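Purine catabolism protein pucG (Bacillus subtilis, PDB 3ISL) catalyses the pyridoxal 5'-phosphate-dependent transamination between (S)-ureidoglycine and glyoxylate, giving oxalurate and glycine in purine catabolism. Local coordinates at the interface of chains A and B. Coordinates in Å, arbitrary orientation; residue numbers count along the deposited sequence, not the author numbering. Chains: chain A/B, Purine catabolism protein pucG.

Contact 1: the interface of chains A and B. Residues chain A 35-37, 267-268, 270; chain B 19, 197, 204.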
loop_
_atom_site.group_PDB
_atom_site.type_symbol
_atom_site.label_atom_id
_atom_site.label_comp_id
_atom_site.label_asym_id
_atom_site.label_seq_id
_atom_site.Cartn_x
_atom_site.Cartn_y
_atom_site.Cartn_z
ATOM N N VAL A 35 14.291 6.634 6.061
ATOM C CA VAL A 35 14.215 7.752 6.992
ATOM C C VAL A 35 12.728 7.820 7.411
ATOM O O VAL A 35 11.920 7.249 6.729
ATOM C CB VAL A 35 14.640 9.112 6.304
ATOM C CG1 VAL A 35 16.131 9.108 5.869
ATOM C CG2 VAL A 35 13.699 9.530 5.135
ATOM N N GLY A 36 12.374 8.538 8.481
ATOM C CA GLY A 36 10.963 8.580 8.976
ATOM C C GLY A 36 10.093 9.617 8.331
ATOM O O GLY A 36 10.638 10.418 7.584
ATOM N N GLN A 37 8.753 9.588 8.586
ATOM C CA GLN A 37 7.768 10.422 7.850
ATOM C C GLN A 37 8.000 11.827 8.251
ATOM O O GLN A 37 7.763 12.696 7.480
ATOM C CB GLN A 37 6.251 10.107 8.183
ATOM C CG GLN A 37 5.980 9.307 9.492
ATOM C CD GLN A 37 4.505 9.366 10.057
ATOM O OE1 GLN A 37 3.513 9.704 9.371
ATOM N NE2 GLN A 37 4.387 9.031 11.347
ATOM N N THR A 267 1.600 6.221 8.438
ATOM C CA THR A 267 3.037 6.139 8.146
ATOM C C THR A 267 3.180 5.979 6.649
ATOM O O THR A 267 2.931 4.883 6.092
ATOM C CB THR A 267 3.732 4.947 8.940
ATOM O OG1 THR A 267 3.533 5.159 10.352
ATOM C CG2 THR A 267 5.271 4.783 8.616
ATOM N N GLU A 268 3.542 7.073 6.002
ATOM C CA GLU A 268 3.878 6.971 4.586
ATOM C C GLU A 268 4.839 5.755 4.317
ATOM O O GLU A 268 5.639 5.385 5.210
ATOM C CB GLU A 268 4.483 8.304 4.087
ATOM C CG GLU A 268 4.570 8.394 2.536
ATOM C CD GLU A 268 3.219 8.154 1.857
ATOM O OE1 GLU A 268 3.174 7.808 0.609
ATOM O OE2 GLU A 268 2.201 8.306 2.574
ATOM N N THR A 270 7.869 4.419 3.105
ATOM C CA THR A 270 9.176 5.031 2.843
ATOM C C THR A 270 9.849 4.616 1.584
ATOM O O THR A 270 10.126 5.463 0.733
ATOM C CB THR A 270 10.168 4.811 3.968
ATOM O OG1 THR A 270 9.492 5.018 5.219
ATOM C CG2 THR A 270 11.480 5.829 3.754
ATOM N N PRO B 19 8.394 4.496 11.606
ATOM C CA PRO B 19 9.091 3.335 11.023
ATOM C C PRO B 19 10.511 3.271 11.462
ATOM O O PRO B 19 11.192 4.310 11.536
ATOM C CB PRO B 19 9.114 3.627 9.499
ATOM C CG PRO B 19 9.024 5.146 9.427
ATOM C CD PRO B 19 8.161 5.569 10.630
ATOM N N GLN B 197 6.629 -2.034 9.602
ATOM C CA GLN B 197 7.751 -1.103 9.830
ATOM C C GLN B 197 8.148 -0.904 11.276
ATOM O O GLN B 197 8.923 0.005 11.577
ATOM C CB GLN B 197 7.482 0.267 9.174
ATOM C CG GLN B 197 6.418 1.173 10.045
ATOM C CD GLN B 197 4.910 0.861 9.837
ATOM O OE1 GLN B 197 4.548 -0.104 9.143
ATOM N NE2 GLN B 197 4.015 1.731 10.432
ATOM N N SER B 204 7.585 0.429 5.640
ATOM C CA SER B 204 6.174 0.691 5.931
ATOM C C SER B 204 5.360 0.437 4.666
ATOM O O SER B 204 5.898 0.592 3.553
ATOM C CB SER B 204 5.934 2.130 6.421
ATOM O OG SER B 204 4.524 2.315 6.684
#
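A:Thr267 and B:Ser204 meet through a hydrogen bond, in which the serine hydroxyl OG donates to the threonine backbone carbonyl O at 3.1 Å. The C=O...OG angle is 123°, but the hydroxyl stands above the carbonyl plane, 48° out of it, and so misses the lone-pair direction. OG of B:Ser204 lies anti to its own backbone N (chi1 180°), which extends it toward chain A. Both partners belong to loops.

A second polar approach is looser. The amide nitrogen NE2 of B:Gln197 comes tip to tip with the side chain of A:Thr267, 3.5 Å from its hydroxyl OG1, a separation taken here as a contact and not as a hydrogen bond. The glutamine chain folds at chi2, turning its amide toward the threonine.

Apolar packing centres on the methyl CG2 of A:Thr267, which lies anti to the backbone N and is directed into chain B. There it touches CB of B:Ser204 at 3.5 Å, ring atom CD of B:Pro19 at 3.6 Å, and CG of B:Gln197 at 4.0 Å. The threonine thus offers its methyl to carbon atoms while its carbonyl accepts the hydrogen bond of the serine hydroxyl. B:Pro19 follows a cis peptide bond and has 62 Å² of its surface hidden by chain A. Its ring sits between two chain A segments, with CG 4.0 Å from the backbone CA of A:Gly36 and the CD side against the threonine methyl. At the start of helix 270-286, the hydroxyl OG1 of A:Thr270 lies 4.2 Å from CG of B:Pro19.

The patch hides 165 Å² in all and forms part of the homodimer interface. B:Gln197 lines the cofactor pocket with B:Lys198, the lysine that forms the pyridoxal phosphate linkage in the enzyme, though that linkage is not present in this structure; packing A:Thr267 against B:Gln197 therefore places a subunit contact beside the active site and may help support that loop.

Contact 2: the interface of chains A and B. Residues chain A 204-205, 269-272; chain B 30, 204-205, 269, 272.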
loop_
_atom_site.group_PDB
_atom_site.type_symbol
_atom_site.label_atom_id
_atom_site.label_comp_id
_atom_site.label_asym_id
_atom_site.label_seq_id
_atom_site.Cartn_x
_atom_site.Cartn_y
_atom_site.Cartn_z
ATOM N N SER A 204 4.433 -2.015 -7.933
ATOM C CA SER A 204 3.000 -1.767 -7.702
ATOM C C SER A 204 2.844 -1.548 -6.226
ATOM O O SER A 204 3.718 -1.967 -5.463
ATOM C CB SER A 204 2.186 -2.962 -8.146
ATOM O OG SER A 204 3.056 -4.065 -7.966
ATOM N N GLY A 205 1.735 -0.942 -5.836
ATOM C CA GLY A 205 1.528 -0.592 -4.436
ATOM C C GLY A 205 1.586 0.885 -4.074
ATOM O O GLY A 205 1.677 1.244 -2.885
ATOM N N ALA A 269 4.713 5.123 3.152
ATOM C CA ALA A 269 5.518 3.986 2.816
ATOM C C ALA A 269 6.848 4.505 2.271
ATOM O O ALA A 269 6.912 4.966 1.089
ATOM C CB ALA A 269 4.846 3.149 1.779
ATOM N N THR A 270 7.869 4.419 3.105
ATOM C CA THR A 270 9.176 5.031 2.843
ATOM C C THR A 270 9.849 4.616 1.584
ATOM O O THR A 270 10.126 5.463 0.733
ATOM C CB THR A 270 10.168 4.811 3.968
ATOM O OG1 THR A 270 9.492 5.018 5.219
ATOM C CG2 THR A 270 11.480 5.829 3.754
ATOM N N THR A 271 10.039 3.308 1.415
ATOM C CA THR A 271 10.739 2.772 0.294
ATOM C C THR A 271 9.921 2.950 -1.001
ATOM O O THR A 271 10.499 3.193 -2.061
ATOM C CB THR A 271 11.103 1.292 0.517
ATOM O OG1 THR A 271 12.021 1.206 1.593
ATOM C CG2 THR A 271 11.703 0.689 -0.787
ATOM N N MET A 272 8.596 2.823 -0.925
ATOM C CA MET A 272 7.753 2.963 -2.127
ATOM C C MET A 272 7.774 4.407 -2.639
ATOM O O MET A 272 7.659 4.641 -3.817
ATOM C CB MET A 272 6.293 2.509 -1.890
ATOM C CG MET A 272 6.157 0.961 -1.889
ATOM S SD MET A 272 6.798 0.164 -3.410
ATOM C CE MET A 272 5.917 1.021 -4.748
ATOM N N MET B 30 15.392 -5.761 -2.296
ATOM C CA MET B 30 14.337 -4.898 -2.925
ATOM C C MET B 30 14.799 -4.360 -4.267
ATOM O O MET B 30 14.004 -3.843 -5.053
ATOM C CB MET B 30 13.894 -3.794 -1.972
ATOM C CG MET B 30 13.019 -4.347 -0.845
ATOM S SD MET B 30 12.131 -3.056 0.010
ATOM C CE MET B 30 13.503 -2.353 0.931
ATOM N N SER B 204 7.585 0.429 5.640
ATOM C CA SER B 204 6.174 0.691 5.931
ATOM C C SER B 204 5.360 0.437 4.666
ATOM O O SER B 204 5.898 0.592 3.553
ATOM C CB SER B 204 5.934 2.130 6.421
ATOM O OG SER B 204 4.524 2.315 6.684
ATOM N N GLY B 205 4.093 0.084 4.846
ATOM C CA GLY B 205 3.164 -0.009 3.734
ATOM C C GLY B 205 2.647 -1.399 3.407
ATOM O O GLY B 205 2.213 -1.666 2.286
ATOM N N ALA B 269 1.579 -6.052 -4.279
ATOM C CA ALA B 269 2.735 -5.214 -4.349
ATOM C C ALA B 269 3.995 -6.113 -4.350
ATOM O O ALA B 269 4.420 -6.619 -3.282
ATOM C CB ALA B 269 2.766 -4.194 -3.153
ATOM N N MET B 272 7.221 -5.188 -2.270
ATOM C CA MET B 272 6.864 -5.201 -0.836
ATOM C C MET B 272 6.640 -6.638 -0.344
ATOM O O MET B 272 6.866 -6.952 0.809
ATOM C CB MET B 272 5.611 -4.298 -0.571
ATOM C CG MET B 272 5.914 -2.752 -0.636
ATOM S SD MET B 272 7.165 -2.220 0.607
ATOM C CE MET B 272 6.403 -2.692 2.188
HETATM O O HOH W 1 7.451 1.414 1.502
HETATM O O HOH W 2 5.618 -3.264 -4.136
#
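A:Met272 and B:Met272, from the two copies of helix 270-286, form the apolar centre, their side chains crossing obliquely with CG to CG at 3.9 Å. Each chain bends at chi2 and chi3 (chi3 -54° in A, -59° in B), so the thioether folds back beside the partner's CG methylene. The near-equal torsions of the two methionines agree with the two-fold symmetry of the dimer.

Around this pair, the methyl groups of the two alanines face the opposite loop, each nearest to a serine carbonyl oxygen. CB of A:Ala269 is 3.3 Å from O of B:Ser204, and CB of B:Ala269 is 3.3 Å from O of A:Ser204; CA of Gly205 in the opposite chain lies a little farther from each methyl. Farther out, A:Thr271 and B:Met30 approach tip to tip, with the methyl CG2 3.9 Å from the sulfur SD.

Water forms the polar rim: no direct polar pair spans the two sides here. Water 1 joins the backbone N of A:Met272, 3.0 Å away and 155° at the hydrogen, to the carbonyl O of B:Ser204 at 2.7 Å. Water 2 repeats the bridge between B:Met272 N and A:Ser204 O. The bridges thus link the first turn of each helix to the carbonyl of Ser204 in the opposite chain. Methionine packing and paired waters together join equivalent helices of the homodimer, hiding 170 Å² in this patch.

The C-alpha centres of contact 1 and contact 2 lie about 10 Å apart, and the two share A:Thr270 and B:Ser204, so they are neighbouring parts of one continuous dimer interface. In chain A, segment 267-272 supplies both, with A:Thr270 common to them. B:Ser204 divides its groups, its hydroxyl used in contact 1 and its carbonyl in contact 2. By the two-fold symmetry contact 1 has a twin, though the serine hydroxyl is turned differently in the two chains (chi1 180° in B, 29° in A), while contact 2 contains equivalent residues from both subunits. Together they run from the two-fold region towards the loop of B:Gln197.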